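Local atomic coordinates of multicopper oxidase (Uncultured bacterium, PDB entry 4E9X), a protein that probably oxidises substrates such as phenols at a mononuclear copper and passes the electrons to a copper cluster that reduces dioxygen to water. Residues N171-R182 / V285-F296. Sequence-based numbering, arbitrary orientation. Where two conformers were deposited one is given.
Sequences NAKSFPLTQPLR and VWKDKDYDPNFF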
ATOM      1  N   ASN A 171      -3.951  19.041   1.837  1.00  7.05           N
ATOM      2  CA  ASN A 171      -3.492  20.434   1.641  1.00  8.83           C
ATOM      3  C   ASN A 171      -3.275  21.110   2.979  1.00  7.87           C
ATOM      4  O   ASN A 171      -3.661  22.270   3.171  1.00  8.79           O
ATOM      5  CB  ASN A 171      -4.452  21.209   0.742  1.00  8.23           C
ATOM      6  CG  ASN A 171      -4.451  20.599  -0.658  1.00  7.49           C
ATOM      7  OD1 ASN A 171      -3.620  19.753  -0.949  1.00  8.38           O
ATOM      8  ND2 ASN A 171      -5.408  20.984  -1.514  1.00  8.56           N
ATOM      9  N   ALA A 172      -2.653  20.361   3.897  1.00  7.70           N
ATOM     10  CA  ALA A 172      -2.204  20.857   5.216  1.00  9.01           C
ATOM     11  C   ALA A 172      -3.335  21.282   6.152  1.00  8.43           C
ATOM     12  O   ALA A 172      -3.054  21.967   7.140  1.00 10.38           O
ATOM     13  CB  ALA A 172      -1.160  21.964   5.083  1.00 10.48           C
ATOM     14  N   LYS A 173      -4.570  20.829   5.932  1.00  8.21           N
ATOM     15  CA  LYS A 173      -5.615  21.022   6.940  0.50  8.71           C
ATOM     16  C   LYS A 173      -6.284  19.684   7.230  1.00  9.07           C
ATOM     17  O   LYS A 173      -6.439  18.810   6.388  1.00  8.76           O
ATOM     18  CB  LYS A 173      -6.620  22.102   6.492  0.50 12.21           C
ATOM     19  CG  LYS A 173      -5.925  23.354   5.933  0.50 12.32           C
ATOM     20  CD  LYS A 173      -6.695  24.659   5.998  0.50 15.44           C
ATOM     21  CE  LYS A 173      -6.057  25.730   5.104  0.50 11.96           C
ATOM     22  NZ  LYS A 173      -4.839  26.300   5.758  0.50 11.26           N
ATOM     23  N   SER A 174      -6.691  19.582   8.495  1.00  9.40           N
ATOM     24  CA  SER A 174      -7.451  18.461   9.039  1.00  9.57           C
ATOM     25  C   SER A 174      -8.918  18.875   9.235  1.00  9.87           C
ATOM     26  O   SER A 174      -9.175  19.959   9.798  1.00  9.82           O
ATOM     27  CB  SER A 174      -6.786  18.086  10.367  1.00 10.64           C
ATOM     28  OG  SER A 174      -7.540  17.104  11.108  1.00 10.79           O
ATOM     29  N   PHE A 175      -9.857  18.054   8.779  1.00  9.45           N
ATOM     30  CA  PHE A 175     -11.265  18.313   8.971  1.00 10.30           C
ATOM     31  C   PHE A 175     -11.539  18.647  10.433  1.00 10.94           C
ATOM     32  O   PHE A 175     -11.047  17.924  11.312  1.00 11.66           O
ATOM     33  CB  PHE A 175     -12.035  17.041   8.560  1.00 10.20           C
ATOM     34  CG  PHE A 175     -13.551  17.252   8.685  1.00 10.82           C
ATOM     35  CD1 PHE A 175     -14.278  17.751   7.612  1.00 11.44           C
ATOM     36  CD2 PHE A 175     -14.214  16.959   9.859  1.00 13.14           C
ATOM     37  CE1 PHE A 175     -15.654  17.984   7.737  1.00 12.18           C
ATOM     38  CE2 PHE A 175     -15.568  17.202   9.980  1.00 16.02           C
ATOM     39  CZ  PHE A 175     -16.305  17.721   8.931  1.00 15.09           C
ATOM     40  N   PRO A 176     -12.346  19.660  10.780  1.00 10.86           N
ATOM     41  CA  PRO A 176     -13.202  20.455   9.887  1.00 10.78           C
ATOM     42  C   PRO A 176     -12.608  21.671   9.203  1.00 10.69           C
ATOM     43  O   PRO A 176     -13.355  22.427   8.582  1.00 10.61           O
ATOM     44  CB  PRO A 176     -14.278  20.967  10.864  1.00 13.35           C
ATOM     45  CG  PRO A 176     -13.493  21.198  12.118  1.00 15.22           C
ATOM     46  CD  PRO A 176     -12.560  19.972  12.199  1.00 12.58           C
ATOM     47  N   LEU A 177     -11.297  21.833   9.308  1.00 10.07           N
ATOM     48  CA  LEU A 177     -10.608  23.006   8.728  1.00 10.38           C
ATOM     49  C   LEU A 177     -10.315  22.839   7.255  1.00 10.24           C
ATOM     50  O   LEU A 177      -9.830  23.781   6.609  1.00 11.31           O
ATOM     51  CB  LEU A 177      -9.335  23.343   9.491  1.00 11.77           C
ATOM     52  CG  LEU A 177      -9.544  23.708  10.975  1.00 13.21           C
ATOM     53  CD1 LEU A 177      -8.209  24.135  11.596  1.00 18.26           C
ATOM     54  CD2 LEU A 177     -10.627  24.770  11.125  1.00 17.73           C
ATOM     55  N   THR A 178     -10.575  21.678   6.685  1.00  8.94           N
ATOM     56  CA  THR A 178     -10.563  21.515   5.231  1.00  8.33           C
ATOM     57  C   THR A 178     -11.741  22.295   4.647  1.00  8.71           C
ATOM     58  O   THR A 178     -12.509  22.938   5.352  1.00 10.06           O
ATOM     59  CB  THR A 178     -10.639  20.015   4.891  1.00  8.49           C
ATOM     60  OG1 THR A 178     -11.755  19.534   5.638  1.00  9.65           O
ATOM     61  CG2 THR A 178      -9.420  19.245   5.334  1.00  9.40           C
ATOM     62  N   GLN A 179     -11.879  22.244   3.327  1.00  8.85           N
ATOM     63  CA  GLN A 179     -12.956  22.969   2.621  1.00  8.80           C
ATOM     64  C   GLN A 179     -13.676  21.981   1.705  1.00  9.12           C
ATOM     65  O   GLN A 179     -13.058  21.013   1.219  1.00  8.55           O
ATOM     66  CB  GLN A 179     -12.347  24.079   1.745  1.00  9.83           C
ATOM     67  CG  GLN A 179     -11.727  25.179   2.600  1.00 11.05           C
ATOM     68  CD  GLN A 179     -12.756  26.196   3.034  1.00 10.55           C
ATOM     69  OE1 GLN A 179     -13.850  26.230   2.483  1.00 11.25           O
ATOM     70  NE2 GLN A 179     -12.379  26.985   4.028  1.00 12.36           N
ATOM     71  N   PRO A 180     -14.921  22.251   1.418  1.00  8.26           N
ATOM     72  CA  PRO A 180     -15.668  21.410   0.488  1.00  8.70           C
ATOM     73  C   PRO A 180     -15.190  21.577  -0.932  1.00  7.91           C
ATOM     74  O   PRO A 180     -14.617  22.597  -1.341  1.00  9.37           O
ATOM     75  CB  PRO A 180     -17.130  21.961   0.608  1.00  9.24           C
ATOM     76  CG  PRO A 180     -16.960  23.396   1.085  1.00  9.72           C
ATOM     77  CD  PRO A 180     -15.732  23.357   1.981  1.00  9.70           C
ATOM     78  N   LEU A 181     -15.469  20.541  -1.719  1.00  8.10           N
ATOM     79  CA  LEU A 181     -15.233  20.507  -3.174  0.50  8.21           C
ATOM     80  C   LEU A 181     -16.602  20.777  -3.792  1.00  8.38           C
ATOM     81  O   LEU A 181     -17.483  19.888  -3.830  1.00  8.55           O
ATOM     82  CB  LEU A 181     -14.620  19.159  -3.550  0.50  9.78           C
ATOM     83  CG  LEU A 181     -13.899  18.984  -4.877  0.50  9.48           C
ATOM     84  CD1 LEU A 181     -13.175  17.640  -4.954  0.50  8.31           C
ATOM     85  CD2 LEU A 181     -14.863  19.125  -6.044  0.50 12.55           C
ATOM     86  N   ARG A 182     -16.833  22.029  -4.234  1.00  8.62           N
ATOM     87  CA  ARG A 182     -18.149  22.445  -4.712  1.00  8.45           C
ATOM     88  C   ARG A 182     -18.257  22.240  -6.209  1.00  8.36           C
ATOM     89  O   ARG A 182     -17.395  22.704  -6.977  1.00 10.89           O
ATOM     90  CB  ARG A 182     -18.454  23.919  -4.334  1.00  9.12           C
ATOM     91  CG  ARG A 182     -18.599  24.022  -2.812  1.00  9.94           C
ATOM     92  CD  ARG A 182     -19.166  25.385  -2.420  1.00  9.94           C
ATOM     93  NE  ARG A 182     -19.398  25.462  -1.003  1.00 10.60           N
ATOM     94  CZ  ARG A 182     -19.656  26.576  -0.349  1.00 11.10           C
ATOM     95  NH1 ARG A 182     -19.682  27.736  -0.962  1.00 11.19           N
ATOM     96  NH2 ARG A 182     -19.859  26.547   0.978  1.00 11.94           N
ATOM     97  N   VAL A 285     -22.988  19.754   8.802  1.00 11.45           N
ATOM     98  CA  VAL A 285     -21.784  20.185   9.507  1.00 11.60           C
ATOM     99  C   VAL A 285     -21.160  21.450   8.897  1.00 12.12           C
ATOM    100  O   VAL A 285     -20.621  22.294   9.622  1.00 14.46           O
ATOM    101  CB  VAL A 285     -20.751  19.040   9.595  1.00 13.67           C
ATOM    102  CG1 VAL A 285     -20.200  18.681   8.204  1.00 14.28           C
ATOM    103  CG2 VAL A 285     -19.551  19.370  10.471  1.00 20.53           C
ATOM    104  N   TRP A 286     -21.268  21.613   7.605  1.00 12.20           N
ATOM    105  CA  TRP A 286     -20.606  22.746   6.933  1.00 11.17           C
ATOM    106  C   TRP A 286     -21.599  23.771   6.452  1.00 11.39           C
ATOM    107  O   TRP A 286     -21.314  24.560   5.522  1.00 11.76           O
ATOM    108  CB  TRP A 286     -19.689  22.179   5.853  1.00 11.38           C
ATOM    109  CG  TRP A 286     -18.265  21.954   6.292  1.00  9.97           C
ATOM    110  CD1 TRP A 286     -17.666  22.307   7.450  1.00 11.42           C
ATOM    111  CD2 TRP A 286     -17.259  21.297   5.493  1.00 10.22           C
ATOM    112  NE1 TRP A 286     -16.315  21.927   7.481  1.00 11.56           N
ATOM    113  CE2 TRP A 286     -16.060  21.298   6.275  1.00 10.50           C
ATOM    114  CE3 TRP A 286     -17.278  20.696   4.225  1.00  9.83           C
ATOM    115  CZ2 TRP A 286     -14.874  20.723   5.780  1.00 10.77           C
ATOM    116  CZ3 TRP A 286     -16.092  20.143   3.747  1.00  9.72           C
ATOM    117  CH2 TRP A 286     -14.916  20.157   4.508  1.00  9.76           C
ATOM    118  N   LYS A 287     -22.772  23.845   7.073  1.00 12.08           N
ATOM    119  CA  LYS A 287     -23.696  24.934   6.720  1.00 13.28           C
ATOM    120  C   LYS A 287     -23.042  26.286   6.999  1.00 14.25           C
ATOM    121  O   LYS A 287     -22.370  26.469   8.020  1.00 17.78           O
ATOM    122  CB  LYS A 287     -24.996  24.759   7.513  1.00 16.34           C
ATOM    123  CG  LYS A 287     -25.943  25.946   7.393  1.00 19.61           C
ATOM    124  CD  LYS A 287     -27.061  25.837   8.412  1.00 30.07           C
ATOM    125  CE  LYS A 287     -27.881  27.115   8.355  1.00 36.31           C
ATOM    126  NZ  LYS A 287     -28.114  27.600   6.957  1.00 45.13           N
ATOM    127  N   ASP A 288     -23.137  27.279   6.144  1.00 17.80           N
ATOM    128  CA  ASP A 288     -22.407  28.531   6.511  1.00 22.31           C
ATOM    129  C   ASP A 288     -20.902  28.463   6.707  1.00 22.41           C
ATOM    130  O   ASP A 288     -20.206  29.270   7.352  1.00 21.79           O
ATOM    131  CB  ASP A 288     -22.977  29.179   7.803  1.00 26.31           C
ATOM    132  CG  ASP A 288     -24.424  29.543   7.606  1.00 31.15           C
ATOM    133  OD1 ASP A 288     -24.734  30.108   6.527  1.00 42.14           O
ATOM    134  OD2 ASP A 288     -25.228  29.275   8.522  1.00 41.62           O
ATOM    135  N   LYS A 289     -20.242  27.486   6.124  1.00 20.20           N
ATOM    136  CA  LYS A 289     -18.756  27.443   6.060  1.00 14.73           C
ATOM    137  C   LYS A 289     -18.164  28.713   5.537  1.00 14.57           C
ATOM    138  O   LYS A 289     -18.681  29.271   4.560  1.00 14.52           O
ATOM    139  CB  LYS A 289     -18.437  26.296   5.106  1.00 13.33           C
ATOM    140  CG  LYS A 289     -16.965  26.012   4.853  1.00 13.17           C
ATOM    141  CD  LYS A 289     -16.198  25.721   6.176  1.00 13.96           C
ATOM    142  CE  LYS A 289     -15.001  24.884   5.809  1.00 12.96           C
ATOM    143  NZ  LYS A 289     -14.172  24.617   7.017  1.00 12.10           N
ATOM    144  N   ASP A 290     -17.095  29.208   6.108  1.00 15.01           N
ATOM    145  CA  ASP A 290     -16.324  30.331   5.530  1.00 15.22           C
ATOM    146  C   ASP A 290     -15.504  29.733   4.386  1.00 14.20           C
ATOM    147  O   ASP A 290     -14.417  29.179   4.600  1.00 17.09           O
ATOM    148  CB  ASP A 290     -15.484  30.970   6.602  1.00 19.56           C
ATOM    149  CG  ASP A 290     -14.661  32.155   6.167  1.00 27.84           C
ATOM    150  OD1 ASP A 290     -14.613  32.483   4.953  1.00 34.21           O
ATOM    151  OD2 ASP A 290     -14.058  32.790   7.082  1.00 43.21           O
ATOM    152  N   TYR A 291     -16.039  29.830   3.171  1.00 13.24           N
ATOM    153  CA  TYR A 291     -15.553  29.057   2.052  1.00 11.82           C
ATOM    154  C   TYR A 291     -14.340  29.624   1.336  1.00 12.31           C
ATOM    155  O   TYR A 291     -14.261  30.841   1.076  1.00 15.11           O
ATOM    156  CB  TYR A 291     -16.726  28.995   1.057  1.00 13.32           C
ATOM    157  CG  TYR A 291     -16.449  28.270  -0.233  1.00 12.24           C
ATOM    158  CD1 TYR A 291     -16.035  26.946  -0.270  1.00 12.35           C
ATOM    159  CD2 TYR A 291     -16.630  28.922  -1.444  1.00 12.58           C
ATOM    160  CE1 TYR A 291     -15.786  26.316  -1.494  1.00 11.82           C
ATOM    161  CE2 TYR A 291     -16.419  28.337  -2.678  1.00 13.31           C
ATOM    162  CZ  TYR A 291     -15.987  27.014  -2.678  1.00 13.20           C
ATOM    163  OH  TYR A 291     -15.792  26.383  -3.884  1.00 13.68           O
ATOM    164  N   ASP A 292     -13.420  28.744   0.967  1.00 10.25           N
ATOM    165  CA  ASP A 292     -12.259  29.053   0.143  1.00  9.86           C
ATOM    166  C   ASP A 292     -12.361  28.320  -1.208  1.00  9.69           C
ATOM    167  O   ASP A 292     -12.098  27.121  -1.265  1.00  9.71           O
ATOM    168  CB  ASP A 292     -10.989  28.606   0.862  1.00 10.43           C
ATOM    169  CG  ASP A 292      -9.761  28.808   0.033  1.00 10.30           C
ATOM    170  OD1 ASP A 292      -9.831  29.441  -1.042  1.00  9.78           O
ATOM    171  OD2 ASP A 292      -8.670  28.297   0.478  1.00 10.76           O
ATOM    172  N   PRO A 293     -12.702  29.012  -2.286  1.00  9.52           N
ATOM    173  CA  PRO A 293     -12.869  28.309  -3.582  1.00  9.91           C
ATOM    174  C   PRO A 293     -11.548  27.786  -4.131  1.00  8.98           C
ATOM    175  O   PRO A 293     -11.568  27.035  -5.135  1.00 10.42           O
ATOM    176  CB  PRO A 293     -13.441  29.360  -4.509  1.00 12.03           C
ATOM    177  CG  PRO A 293     -13.141  30.685  -3.865  1.00 16.66           C
ATOM    178  CD  PRO A 293     -12.976  30.460  -2.365  1.00 12.16           C
ATOM    179  N   ASN A 294     -10.408  28.208  -3.583  1.00  8.79           N
ATOM    180  CA  ASN A 294      -9.113  27.776  -4.086  1.00  8.77           C
ATOM    181  C   ASN A 294      -8.374  26.815  -3.178  1.00  7.68           C
ATOM    182  O   ASN A 294      -7.161  26.633  -3.352  1.00  8.67           O
ATOM    183  CB  ASN A 294      -8.217  29.020  -4.322  1.00  9.68           C
ATOM    184  CG  ASN A 294      -7.156  28.775  -5.368  1.00  8.91           C
ATOM    185  OD1 ASN A 294      -7.376  28.093  -6.376  1.00  9.14           O
ATOM    186  ND2 ASN A 294      -5.990  29.396  -5.149  1.00  9.88           N
ATOM    187  N   PHE A 295      -9.063  26.169  -2.264  1.00  8.19           N
ATOM    188  CA  PHE A 295      -8.441  25.234  -1.327  1.00  8.04           C
ATOM    189  C   PHE A 295      -7.791  24.060  -2.048  1.00  8.45           C
ATOM    190  O   PHE A 295      -6.875  23.460  -1.503  1.00  8.37           O
ATOM    191  CB  PHE A 295      -9.515  24.742  -0.351  1.00  9.25           C
ATOM    192  CG  PHE A 295      -8.927  23.748   0.678  1.00  8.42           C
ATOM    193  CD1 PHE A 295      -8.158  24.172   1.738  1.00  9.47           C
ATOM    194  CD2 PHE A 295      -9.154  22.387   0.507  1.00  8.50           C
ATOM    195  CE1 PHE A 295      -7.605  23.246   2.639  1.00  9.64           C
ATOM    196  CE2 PHE A 295      -8.622  21.456   1.375  1.00  8.69           C
ATOM    197  CZ  PHE A 295      -7.849  21.890   2.436  1.00  9.62           C
ATOM    198  N   PHE A 296      -8.274  23.714  -3.239  1.00  8.02           N
ATOM    199  CA  PHE A 296      -7.664  22.652  -4.039  1.00  8.03           C
ATOM    200  C   PHE A 296      -6.991  23.206  -5.280  1.00  7.47           C
ATOM    201  O   PHE A 296      -6.757  22.482  -6.249  1.00  7.97           O
ATOM    202  CB  PHE A 296      -8.729  21.604  -4.463  1.00  8.88           C
ATOM    203  CG  PHE A 296      -9.497  20.997  -3.309  1.00  8.07           C
ATOM    204  CD1 PHE A 296      -8.903  20.004  -2.526  1.00  9.11           C
ATOM    205  CD2 PHE A 296     -10.794  21.408  -2.986  1.00  9.24           C
ATOM    206  CE1 PHE A 296      -9.595  19.405  -1.482  1.00  8.44           C
ATOM    207  CE2 PHE A 296     -11.496  20.788  -1.930  1.00  9.03           C
ATOM    208  CZ  PHE A 296     -10.893  19.806  -1.164  1.00  9.69           C
TER
HETATM  209  O   HOH W   1     -12.685  24.465  -2.265  1.00 11.45           O
HETATM  210  O   HOH W   2     -14.621  24.026  -4.407  1.00 12.07           O
HETATM  211  O   HOH W   3     -20.610  24.383   2.769  1.00 15.25           O
HETATM  212  O   HOH W   4     -20.647  28.700   2.623  1.00 23.21           O
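Trp286 lies between Phe175 and Pro180, one against each indole face. Phe175 CE1 comes within 3.5 Å of Trp286 CZ2, rings inclined at 43°, while Pro180 CD makes a CH-pi contact over the six-membered ring. In the indole plane, Trp286 NE1 donates to Pro176 O (3.2 Å), on a lone pair. Pro176 O also accepts from Lys289 NZ at 2.8 Å; the same ammonium reaches Thr178 O, joining carbonyls at and just beyond the turn that holds the cis Phe175-Pro176 peptide. With an alanine in place of Trp286, Phe175 and Pro180 would probably face a gap and Pro176 O would keep only Lys289 of its two donors. Segment 171-182 leads into edge strand 181-183 of the second cupredoxin-like domain, and 285-296 packs against the loop ahead of that strand. Gln179, bent at CB-CG (chi2 -85°), spreads its amide along the other backbone: NE2 donates to Asp290 O (3.0 Å), and Asp292 N meets OE1 from above the carbonyl plane. The Phe295 ring takes Thr178 C and Gln179 N over one face, Lys173 CG at its edge; that buried Gln179 N has no hydrogen-bond partner. The Arg182 guanidinium lies flat on Tyr291, planes 13° and centres 3.8 Å apart; NE pairs with Glu274, and two waters link NH2 to Trp286 O and Lys289 O. Asn171 ND2 donates to Phe295 O (2.9 Å) and Ile141 O, while OD1 accepts from Met143 N.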